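Local coordinates for ErfK/YbiS/YcfS/YnhG family protein (PDB 4LPQ), which probably acts as a peptidoglycan L,D-transpeptidase in cell wall biosynthesis, the piece described here comprising a putative peptidoglycan-binding domain and a YkuD-type catalytic domain, at residues A[22-27]-A[35-40]; A[53-58]-A[94-99]; A[78-83]-A[103-108]; A[156-161]-A[191-196]. All coordinates share one frame; numbering follows the deposited sequence.

Interaction 1: residues A[22-27]-A[35-40]; sequences ALQQRL and LKADGD
Gln24, on helix 18-30, stands across from Ala37 in the irregular loop 35-40, with CA atoms 5.1 Å apart. Gln24 carries most of the contact. Its CG lies anti to the carbonyl carbon (chi1 -68°) and the chain beyond is extended, which delivers the amide to the loop backbone while Gln24 CB rests 3.9 Å from Ala37 CB. Gly39 N donates to Gln24 OE1 at 2.8 Å, nearly straight, slightly tilted from the carbonyl plane. On the other arm of the amide, Gln24 NE2 gives a 3.2 Å bond to Asp38 OD1. Asp38 OD1 also accepts from Asp40 N at 3.0 Å, closing an Asx turn, and its two donors arrive from opposite faces of the carboxylate. A glutamine suits this place because one amide both accepts and donates. Gly39 has positive phi, where a CB would press on the preceding carbonyl, and the small methyl of Ala37 lets the loop come close. Gln24 NE2 also bonds Thr45 OG1 of helix 43-56. Thr16, ahead of helix 18-30, bonds Gly39 O and Asp40 OD1, so the loop linking the first two helices of the putative peptidoglycan-binding domain is held against both.

Interaction 2: residues A[53-58]-A[94-99]; sequences QKAAGL and KQILLA
Lys54, in the last turn of helix 43-56, approaches Lys94 at the entry to strand 96-101 with CA atoms 5.3 Å apart, just before Gly57 ends the helix in a Schellman motif. The two lysines reach past each other in opposite senses, each amine ending on a backbone carbonyl. Lys54 NZ donates to Gln95 O at 3.0 Å, in the carbonyl plane on a lone pair; the extended chain leading there runs over Lys94 O, which lies 3.1 Å from Lys54 CB. Lys94, equally extended, places NZ 2.8 Å from Ala55 O, in the plane of that carbonyl. Lysine suits both places, since its methylenes pack while the amine meets an acceptor. A water lies between Lys54 NZ and Gln95 OE1, while Gln95 NE2 is held by Leu92 O. Beneath the polar ends, Ile96 CD1 sits 3.9 Å from Ala55 CB and Ile96 CG2 3.7 Å from Lys54 CB, the short methyl of Ala55 letting Ile96 approach the helix. Gln95 and Ile96 face Asp91 in a G1 beta bulge. Lys54 NZ is also bonded to Asn110 OD1, and Ile96 touches Ile108 of strand 104-110, so the contact fastens helix 43-56 to the catalytic sheet.

Interaction 3: residues A[78-83]-A[103-108]; sequences PTPRSS and GRVVRI
Gly103, at the turn leading into strand 104-110, lies against Ser83 with their CA atoms 4.0 Å apart; the two segments run in roughly opposite directions, 148° between their end-to-end lines. Gly103 CA makes a CA-H...O contact with Ser82 O at 3.4 Å. Its positive phi suits a residue without a side chain, and a CB would come within about the same distance of the carbonyls of Ser82 and Ser83. A water accepts from Gly103 N and donates to Ser82 OG, whose strongest partner is Glu89. The carbonyl of the glycine meets the ring of Pro80, with Gly103 O 3.3 Å from Pro80 CG. Further along, Val105 turns inward. Val105 CG2 is 3.5 Å from Pro78 O and 3.8 Å from Pro80 CD, so this one methyl touches both prolines. Val106 and Arg107 then form a classic beta bulge opposite Ala99. Past it, Ile108 points back to the loop and meets Pro78 tip to tip, Ile108 CG1 lying 3.8 Å from Pro78 CD. Proline suits the loop 78-83: its rigid ring offers an apolar surface, and lacking an N-H it leaves no backbone donor to satisfy. Pro78 also packs on Leu98 and Pro80 on Val100, so the loop between helix 66-74 and strand 86-91 covers the hairpin of strands 96-101 and 104-110.

Interaction 4: residues A[156-161]-A[191-196]; sequences RPKYFR and WLWDSW
Trp193, on helix 186-196, is clasped between two basic side chains of segment 156-161, with Arg156 over one face of the indole and Lys158 over the opposite face. The guanidinium of Arg156 lies flat on the ring, centres 4.0 Å apart and planes at 23°, and Arg156 CZ makes a cation-pi contact over the five-membered ring. From the far side, Lys158 CE sits 3.3 Å from the centroid of that same ring in a CH-pi contact, while Lys158 NZ lies 4.0 Å above the centroid of the six-membered ring, a second cation-pi contact. A broad, electron-rich indole suits this place between two cations. Hydrogen bonding fixes its rotation: Trp193 NE1 donates to Arg156 O at 2.8 Å, with the acceptor in the ring plane. In a salt bridge, Arg156 grips Asp194 end-on. NH1 meets OD2 from above the carboxylate plane, whereas Arg156 NH2 reaches Asp194 OD1 on its syn side at 2.9 Å. Arginine suits the place because its flat guanidinium can lie on a ring and still give two N-H groups to one carboxylate, and its bend at chi3 (75°) swings NE across the indole. A water accepts from Lys158 NZ and donates to Trp193 O. Arg156 NE also pairs with Asp142, and Lys158 NZ with Gln140 and Met198 O. Pro157, between the two cations, packs on His167 of strand 164-168, the predicted proton donor/acceptor, so helix 186-196 is locked to strand 154-159 beside the active site.

Overall arrangement
Interaction 1 lies toward the surface of the putative peptidoglycan-binding domain, where a glutamine amide and backbone polar groups hold a loop to a helix. Interaction 2 is buried and joins that domain to the catalytic one through lysine amines on carbonyls, with a small apolar core. Interactions 2 and 3 share the hairpin of strands 96-101 and 104-110: Ala99 probably bonds with Val106 and Arg107, and Leu98 packs on Pro78. Interaction 3, partly buried, is mostly apolar. Interaction 4, also buried, differs in relying on charge and aromatic stacking; its helix reaches the same hairpin through Trp191 and Trp196, which pack on Ala99 and Val106.

Interaction 1: residues A[22-27]-A[35-40]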
# COMPACT_ATOMS: atom_id res chain seq x y z
N ALA A 22 19.17 -4.21 8.32
CA ALA A 22 18.51 -5.42 8.78
C ALA A 22 17.00 -5.33 8.71
O ALA A 22 16.35 -6.28 8.24
CB ALA A 22 18.97 -5.73 10.20
N LEU A 23 16.45 -4.18 9.06
CA LEU A 23 15.04 -3.97 8.94
C LEU A 23 14.59 -4.05 7.48
O LEU A 23 13.58 -4.72 7.19
CB LEU A 23 14.75 -2.56 9.47
CG LEU A 23 13.34 -2.03 9.14
CD1 LEU A 23 12.23 -2.80 9.90
CD2 LEU A 23 13.29 -0.52 9.54
N GLN A 24 15.29 -3.40 6.58
CA GLN A 24 14.90 -3.37 5.21
C GLN A 24 14.93 -4.80 4.66
O GLN A 24 14.03 -5.19 3.90
CB GLN A 24 15.84 -2.50 4.40
CG GLN A 24 15.71 -1.04 4.76
CD GLN A 24 16.87 -0.21 4.20
OE1 GLN A 24 18.02 -0.66 4.12
NE2 GLN A 24 16.59 1.04 3.80
N GLN A 25 15.98 -5.57 4.99
CA GLN A 25 16.05 -6.92 4.51
C GLN A 25 14.94 -7.82 5.05
O GLN A 25 14.40 -8.67 4.35
CB GLN A 25 17.42 -7.51 4.73
CG GLN A 25 17.62 -8.74 3.92
CD GLN A 25 17.54 -8.58 2.43
OE1 GLN A 25 18.24 -7.77 1.78
NE2 GLN A 25 16.62 -9.35 1.84
N ARG A 26 14.60 -7.64 6.33
CA ARG A 26 13.54 -8.42 6.91
C ARG A 26 12.15 -8.12 6.28
O ARG A 26 11.40 -9.04 5.94
CB ARG A 26 13.50 -8.15 8.40
CG ARG A 26 12.44 -8.90 9.16
CD ARG A 26 12.62 -10.40 9.01
NE ARG A 26 11.78 -11.08 9.98
CZ ARG A 26 11.48 -12.37 9.94
NH1 ARG A 26 11.93 -13.13 8.93
NH2 ARG A 26 10.72 -12.96 10.86
N LEU A 27 11.89 -6.82 6.06
CA LEU A 27 10.70 -6.43 5.35
C LEU A 27 10.64 -7.06 3.97
O LEU A 27 9.60 -7.61 3.56
CB LEU A 27 10.61 -4.91 5.25
CG LEU A 27 10.33 -4.19 6.57
CD1 LEU A 27 10.63 -2.74 6.45
CD2 LEU A 27 8.88 -4.41 7.02
N LEU A 35 12.38 -2.21 -2.47
CA LEU A 35 13.33 -2.60 -3.52
C LEU A 35 14.78 -2.71 -3.08
O LEU A 35 15.55 -3.48 -3.67
CB LEU A 35 13.22 -1.61 -4.70
CG LEU A 35 11.93 -1.55 -5.43
CD1 LEU A 35 11.98 -0.57 -6.58
CD2 LEU A 35 11.59 -2.91 -5.94
N LYS A 36 15.22 -1.87 -2.10
CA LYS A 36 16.64 -1.73 -1.73
C LYS A 36 16.84 -1.86 -0.26
O LYS A 36 16.10 -1.30 0.57
CB LYS A 36 17.08 -0.30 -2.05
CG LYS A 36 17.27 0.04 -3.47
CD LYS A 36 18.25 1.19 -3.63
CE LYS A 36 17.73 2.41 -2.89
NZ LYS A 36 18.28 3.59 -3.58
N ALA A 37 17.80 -2.68 0.11
CA ALA A 37 18.29 -2.74 1.49
C ALA A 37 19.66 -2.09 1.48
O ALA A 37 20.65 -2.76 1.20
CB ALA A 37 18.37 -4.14 2.00
N ASP A 38 19.70 -0.80 1.71
CA ASP A 38 20.90 -0.00 1.65
C ASP A 38 21.33 0.66 2.94
O ASP A 38 22.37 1.35 2.99
CB ASP A 38 20.79 1.09 0.55
CG ASP A 38 19.68 2.12 0.81
OD1 ASP A 38 18.97 2.01 1.83
OD2 ASP A 38 19.59 3.06 -0.02
N GLY A 39 20.54 0.51 4.00
CA GLY A 39 20.85 1.06 5.30
C GLY A 39 20.41 2.50 5.51
O GLY A 39 20.67 3.05 6.62
N ASP A 40 19.68 3.08 4.57
CA ASP A 40 19.15 4.43 4.74
C ASP A 40 17.63 4.42 4.77
O ASP A 40 17.00 4.00 3.82
CB ASP A 40 19.59 5.31 3.60
CG ASP A 40 21.09 5.56 3.61
OD1 ASP A 40 21.78 5.52 4.63
OD2 ASP A 40 21.66 5.91 2.52

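Interaction 2: residues A[53-58]-A[94-99]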
# COMPACT_ATOMS: atom_id res chain seq x y z
N GLN A 53 3.39 -2.01 9.92
CA GLN A 53 2.65 -1.60 11.12
C GLN A 53 1.16 -1.73 10.88
O GLN A 53 0.43 -2.21 11.76
CB GLN A 53 3.03 -0.21 11.63
CG GLN A 53 4.46 -0.10 12.10
CD GLN A 53 4.86 1.24 12.52
OE1 GLN A 53 4.56 2.25 11.89
NE2 GLN A 53 5.61 1.25 13.63
N LYS A 54 0.67 -1.25 9.73
CA LYS A 54 -0.73 -1.48 9.39
C LYS A 54 -1.15 -2.94 9.41
O LYS A 54 -2.15 -3.30 10.00
CB LYS A 54 -0.99 -0.91 7.99
CG LYS A 54 -1.01 0.63 7.93
CD LYS A 54 -1.06 1.14 6.51
CE LYS A 54 -1.46 2.57 6.39
NZ LYS A 54 -1.68 2.91 4.93
N ALA A 55 -0.36 -3.79 8.76
CA ALA A 55 -0.71 -5.16 8.64
C ALA A 55 -0.83 -5.81 10.04
O ALA A 55 -1.70 -6.59 10.34
CB ALA A 55 0.30 -5.88 7.80
N ALA A 56 0.16 -5.50 10.90
CA ALA A 56 0.30 -6.09 12.21
C ALA A 56 -0.65 -5.44 13.22
O ALA A 56 -0.65 -5.88 14.39
CB ALA A 56 1.75 -6.02 12.67
N GLY A 57 -1.37 -4.41 12.87
CA GLY A 57 -2.28 -3.75 13.78
C GLY A 57 -1.64 -2.81 14.81
O GLY A 57 -2.23 -2.62 15.87
N LEU A 58 -0.45 -2.31 14.47
CA LEU A 58 0.32 -1.49 15.38
C LEU A 58 0.15 -0.03 15.09
O LEU A 58 -0.26 0.37 13.99
CB LEU A 58 1.79 -1.86 15.21
CG LEU A 58 2.06 -3.33 15.42
CD1 LEU A 58 3.47 -3.58 15.18
CD2 LEU A 58 1.60 -3.79 16.82
N LYS A 94 -7.14 -1.88 7.45
CA LYS A 94 -5.70 -1.83 7.61
C LYS A 94 -5.00 -0.89 6.64
O LYS A 94 -3.84 -0.52 6.84
CB LYS A 94 -5.07 -3.22 7.55
CG LYS A 94 -5.52 -4.11 8.70
CD LYS A 94 -4.78 -5.44 8.71
CE LYS A 94 -5.06 -6.24 9.99
NZ LYS A 94 -4.30 -7.52 10.04
N GLN A 95 -5.68 -0.48 5.57
CA GLN A 95 -5.13 0.41 4.57
C GLN A 95 -3.88 -0.20 3.90
O GLN A 95 -2.83 0.46 3.74
CB GLN A 95 -4.86 1.79 5.15
CG GLN A 95 -6.14 2.55 5.57
CD GLN A 95 -6.83 3.14 4.36
OE1 GLN A 95 -6.32 4.06 3.72
NE2 GLN A 95 -7.92 2.47 3.96
N ILE A 96 -4.01 -1.48 3.44
CA ILE A 96 -2.98 -2.17 2.70
C ILE A 96 -3.60 -2.85 1.49
O ILE A 96 -4.78 -3.24 1.50
CB ILE A 96 -2.21 -3.19 3.60
CG1 ILE A 96 -3.12 -4.23 4.18
CG2 ILE A 96 -1.42 -2.47 4.68
CD1 ILE A 96 -2.50 -5.21 5.15
N LEU A 97 -2.73 -3.01 0.50
CA LEU A 97 -3.04 -3.76 -0.70
C LEU A 97 -2.19 -5.01 -0.70
O LEU A 97 -0.98 -4.98 -0.46
CB LEU A 97 -2.78 -2.87 -1.94
CG LEU A 97 -3.06 -3.52 -3.29
CD1 LEU A 97 -3.40 -2.43 -4.29
CD2 LEU A 97 -1.82 -4.27 -3.78
N LEU A 98 -2.82 -6.15 -0.96
CA LEU A 98 -2.19 -7.42 -1.03
C LEU A 98 -2.18 -7.95 -2.49
O LEU A 98 -3.27 -8.03 -3.08
CB LEU A 98 -2.87 -8.45 -0.15
CG LEU A 98 -3.23 -8.03 1.27
CD1 LEU A 98 -3.91 -9.16 2.02
CD2 LEU A 98 -1.99 -7.59 1.99
N ALA A 99 -1.01 -8.28 -3.01
CA ALA A 99 -0.90 -8.96 -4.30
C ALA A 99 -0.85 -10.43 -3.87
O ALA A 99 0.08 -10.89 -3.24
CB ALA A 99 0.36 -8.52 -4.99
O HOH W 1 -3.85 4.82 5.08

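Interaction 3: residues A[78-83]-A[103-108]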
# COMPACT_ATOMS: atom_id res chain seq x y z
N PRO A 78 -0.18 -10.75 6.70
CA PRO A 78 -1.64 -10.89 6.73
C PRO A 78 -2.10 -12.18 5.96
O PRO A 78 -1.38 -12.64 5.08
CB PRO A 78 -2.10 -9.63 6.05
CG PRO A 78 -0.99 -9.17 5.27
CD PRO A 78 0.27 -9.64 5.85
N THR A 79 -3.26 -12.69 6.38
CA THR A 79 -3.86 -13.85 5.72
C THR A 79 -4.85 -13.36 4.65
O THR A 79 -5.77 -12.59 5.03
CB THR A 79 -4.57 -14.72 6.74
OG1 THR A 79 -3.64 -15.19 7.71
CG2 THR A 79 -5.22 -15.85 6.11
N PRO A 80 -4.69 -13.75 3.41
CA PRO A 80 -5.62 -13.24 2.38
C PRO A 80 -6.99 -13.96 2.52
O PRO A 80 -7.08 -15.07 3.15
CB PRO A 80 -4.99 -13.62 1.10
CG PRO A 80 -4.15 -14.79 1.45
CD PRO A 80 -3.72 -14.67 2.86
N ARG A 81 -8.02 -13.38 1.91
CA ARG A 81 -9.31 -14.01 1.85
C ARG A 81 -9.48 -14.98 0.67
O ARG A 81 -10.26 -15.94 0.78
CB ARG A 81 -10.40 -12.96 1.79
CG ARG A 81 -10.50 -12.15 3.05
CD ARG A 81 -11.81 -11.43 3.11
NE ARG A 81 -11.91 -10.62 4.34
CZ ARG A 81 -13.05 -10.03 4.75
NH1 ARG A 81 -14.15 -10.02 3.88
NH2 ARG A 81 -12.94 -9.30 5.82
N SER A 82 -8.82 -14.70 -0.46
CA SER A 82 -8.96 -15.55 -1.60
C SER A 82 -8.09 -16.78 -1.45
O SER A 82 -7.10 -16.79 -0.70
CB SER A 82 -8.62 -14.76 -2.88
OG SER A 82 -7.23 -14.40 -2.92
N SER A 83 -8.44 -17.82 -2.22
CA SER A 83 -7.78 -19.14 -2.29
C SER A 83 -7.10 -19.55 -3.58
O SER A 83 -6.21 -20.44 -3.64
CB SER A 83 -8.77 -20.22 -2.02
OG SER A 83 -9.23 -20.08 -0.71
N GLY A 103 -3.84 -18.02 -2.97
CA GLY A 103 -4.03 -17.89 -1.51
C GLY A 103 -2.78 -17.55 -0.73
O GLY A 103 -2.78 -17.61 0.55
N ARG A 104 -1.69 -17.21 -1.40
CA ARG A 104 -0.42 -16.81 -0.76
C ARG A 104 -0.22 -15.32 -1.08
O ARG A 104 -0.28 -14.87 -2.22
CB ARG A 104 0.77 -17.60 -1.40
CG ARG A 104 2.19 -17.16 -0.93
CD ARG A 104 3.37 -17.92 -1.62
NE ARG A 104 3.55 -17.90 -3.12
CZ ARG A 104 4.29 -17.06 -3.85
NH1 ARG A 104 4.95 -16.05 -3.28
NH2 ARG A 104 4.33 -17.19 -5.19
N VAL A 105 0.11 -14.54 -0.05
CA VAL A 105 0.46 -13.13 -0.26
C VAL A 105 1.82 -13.09 -0.90
O VAL A 105 2.84 -13.58 -0.31
CB VAL A 105 0.45 -12.37 1.08
CG1 VAL A 105 0.92 -10.98 0.92
CG2 VAL A 105 -0.95 -12.43 1.65
N VAL A 106 1.92 -12.41 -2.01
CA VAL A 106 3.17 -12.19 -2.72
C VAL A 106 3.84 -10.88 -2.25
O VAL A 106 5.05 -10.84 -1.98
CB VAL A 106 2.98 -12.22 -4.26
CG1 VAL A 106 4.28 -11.93 -5.01
CG2 VAL A 106 2.39 -13.55 -4.66
N ARG A 107 3.01 -9.83 -2.13
CA ARG A 107 3.49 -8.56 -1.59
C ARG A 107 2.41 -7.89 -0.82
O ARG A 107 1.21 -7.99 -1.10
CB ARG A 107 3.97 -7.50 -2.65
CG ARG A 107 5.22 -7.74 -3.43
CD ARG A 107 6.51 -7.81 -2.62
NE ARG A 107 7.62 -7.96 -3.56
CZ ARG A 107 7.97 -9.14 -4.10
NH1 ARG A 107 7.34 -10.26 -3.80
NH2 ARG A 107 8.92 -9.22 -5.00
N ILE A 108 2.86 -7.15 0.21
CA ILE A 108 2.03 -6.24 0.97
C ILE A 108 2.50 -4.83 0.62
O ILE A 108 3.70 -4.55 0.78
CB ILE A 108 2.14 -6.46 2.50
CG1 ILE A 108 1.91 -7.90 2.91
CG2 ILE A 108 1.16 -5.50 3.19
CD1 ILE A 108 3.12 -8.75 2.97
O HOH W 2 -5.54 -16.17 -4.35

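Interaction 4: residues A[156-161]-A[191-196]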
# COMPACT_ATOMS: atom_id res chain seq x y z
N ARG A 156 -0.39 5.51 -13.77
CA ARG A 156 -0.68 4.18 -14.25
C ARG A 156 -1.90 3.58 -13.56
O ARG A 156 -1.81 2.44 -13.06
CB ARG A 156 0.58 3.34 -14.18
CG ARG A 156 1.82 3.92 -14.86
CD ARG A 156 2.99 2.97 -14.84
NE ARG A 156 2.88 1.89 -15.78
CZ ARG A 156 3.73 0.91 -15.84
NH1 ARG A 156 4.64 0.74 -14.92
NH2 ARG A 156 3.66 0.05 -16.87
N PRO A 157 -3.05 4.26 -13.63
CA PRO A 157 -4.26 3.66 -13.03
C PRO A 157 -4.72 2.37 -13.71
O PRO A 157 -4.73 2.26 -14.92
CB PRO A 157 -5.26 4.79 -13.18
CG PRO A 157 -4.82 5.56 -14.41
CD PRO A 157 -3.32 5.56 -14.30
N LYS A 158 -5.19 1.50 -12.82
CA LYS A 158 -5.89 0.30 -13.17
C LYS A 158 -7.32 0.40 -12.60
O LYS A 158 -7.48 0.47 -11.35
CB LYS A 158 -5.23 -0.93 -12.66
CG LYS A 158 -3.90 -1.17 -13.31
CD LYS A 158 -3.55 -2.49 -13.48
CE LYS A 158 -2.22 -2.71 -14.11
NZ LYS A 158 -2.22 -3.64 -15.29
N TYR A 159 -8.30 0.58 -13.44
CA TYR A 159 -9.63 0.90 -13.05
C TYR A 159 -10.42 -0.39 -12.77
O TYR A 159 -10.36 -1.33 -13.55
CB TYR A 159 -10.38 1.68 -14.14
CG TYR A 159 -9.77 2.96 -14.47
CD1 TYR A 159 -8.68 3.07 -15.30
CD2 TYR A 159 -10.30 4.13 -13.97
CE1 TYR A 159 -8.08 4.27 -15.60
CE2 TYR A 159 -9.74 5.37 -14.29
CZ TYR A 159 -8.64 5.44 -15.14
OH TYR A 159 -8.04 6.66 -15.47
N PHE A 160 -11.16 -0.42 -11.65
CA PHE A 160 -11.95 -1.58 -11.27
C PHE A 160 -13.42 -1.33 -11.09
O PHE A 160 -14.20 -2.31 -11.05
CB PHE A 160 -11.39 -2.32 -10.03
CG PHE A 160 -11.36 -1.42 -8.78
CD1 PHE A 160 -12.44 -1.34 -7.94
CD2 PHE A 160 -10.24 -0.68 -8.44
CE1 PHE A 160 -12.44 -0.57 -6.81
CE2 PHE A 160 -10.24 0.11 -7.33
CZ PHE A 160 -11.34 0.18 -6.55
N ARG A 161 -13.91 -0.09 -10.98
CA ARG A 161 -15.36 0.18 -10.94
C ARG A 161 -15.56 1.62 -11.32
O ARG A 161 -15.23 2.50 -10.52
CB ARG A 161 -15.96 -0.12 -9.54
CG ARG A 161 -17.45 -0.01 -9.50
CD ARG A 161 -17.89 0.11 -8.06
NE ARG A 161 -19.26 -0.03 -7.83
CZ ARG A 161 -20.06 0.90 -7.36
NH1 ARG A 161 -19.68 2.14 -7.38
NH2 ARG A 161 -21.32 0.60 -7.05
N TRP A 191 5.71 -2.08 -10.09
CA TRP A 191 5.88 -3.47 -9.77
C TRP A 191 4.63 -4.29 -10.15
O TRP A 191 4.73 -5.35 -10.81
CB TRP A 191 6.32 -3.71 -8.35
CG TRP A 191 6.51 -5.14 -7.98
CD1 TRP A 191 7.64 -5.87 -8.22
CD2 TRP A 191 5.53 -6.06 -7.46
NE1 TRP A 191 7.42 -7.20 -7.84
CE2 TRP A 191 6.14 -7.34 -7.38
CE3 TRP A 191 4.21 -5.93 -7.02
CZ2 TRP A 191 5.45 -8.46 -6.92
CZ3 TRP A 191 3.52 -7.02 -6.57
CH2 TRP A 191 4.14 -8.30 -6.49
N LEU A 192 3.45 -3.82 -9.75
CA LEU A 192 2.19 -4.46 -10.09
C LEU A 192 2.06 -4.60 -11.59
O LEU A 192 1.68 -5.67 -12.06
CB LEU A 192 1.05 -3.65 -9.52
CG LEU A 192 0.87 -3.71 -8.01
CD1 LEU A 192 -0.14 -2.67 -7.53
CD2 LEU A 192 0.48 -5.09 -7.53
N TRP A 193 2.34 -3.54 -12.38
CA TRP A 193 2.21 -3.58 -13.80
C TRP A 193 3.20 -4.50 -14.47
O TRP A 193 2.86 -5.30 -15.35
CB TRP A 193 2.32 -2.19 -14.40
CG TRP A 193 1.17 -1.33 -14.46
CD1 TRP A 193 0.62 -0.60 -13.40
CD2 TRP A 193 0.44 -0.94 -15.64
NE1 TRP A 193 -0.39 0.18 -13.86
CE2 TRP A 193 -0.54 0.01 -15.22
CE3 TRP A 193 0.52 -1.24 -16.97
CZ2 TRP A 193 -1.38 0.66 -16.09
CZ3 TRP A 193 -0.31 -0.63 -17.82
CH2 TRP A 193 -1.24 0.34 -17.40
N ASP A 194 4.47 -4.31 -14.13
CA ASP A 194 5.59 -4.73 -14.99
C ASP A 194 6.29 -5.99 -14.53
O ASP A 194 6.86 -6.68 -15.31
CB ASP A 194 6.61 -3.62 -15.14
CG ASP A 194 6.10 -2.35 -15.75
OD1 ASP A 194 5.13 -2.41 -16.53
OD2 ASP A 194 6.69 -1.28 -15.37
N SER A 195 6.23 -6.25 -13.24
CA SER A 195 6.91 -7.41 -12.67
C SER A 195 5.94 -8.50 -12.29
O SER A 195 6.05 -9.65 -12.72
CB SER A 195 7.83 -6.99 -11.49
OG SER A 195 8.52 -8.12 -10.98
N TRP A 196 5.00 -8.16 -11.42
CA TRP A 196 3.92 -9.08 -11.05
C TRP A 196 3.00 -9.40 -12.21
O TRP A 196 2.81 -10.57 -12.56
CB TRP A 196 3.14 -8.58 -9.83
CG TRP A 196 2.30 -9.57 -9.22
CD1 TRP A 196 2.67 -10.77 -8.77
CD2 TRP A 196 0.94 -9.41 -8.82
NE1 TRP A 196 1.62 -11.44 -8.19
CE2 TRP A 196 0.55 -10.60 -8.18
CE3 TRP A 196 -0.05 -8.42 -9.04
CZ2 TRP A 196 -0.73 -10.80 -7.70
CZ3 TRP A 196 -1.29 -8.56 -8.54
CH2 TRP A 196 -1.65 -9.70 -7.89
O HOH W 3 0.03 -5.54 -15.66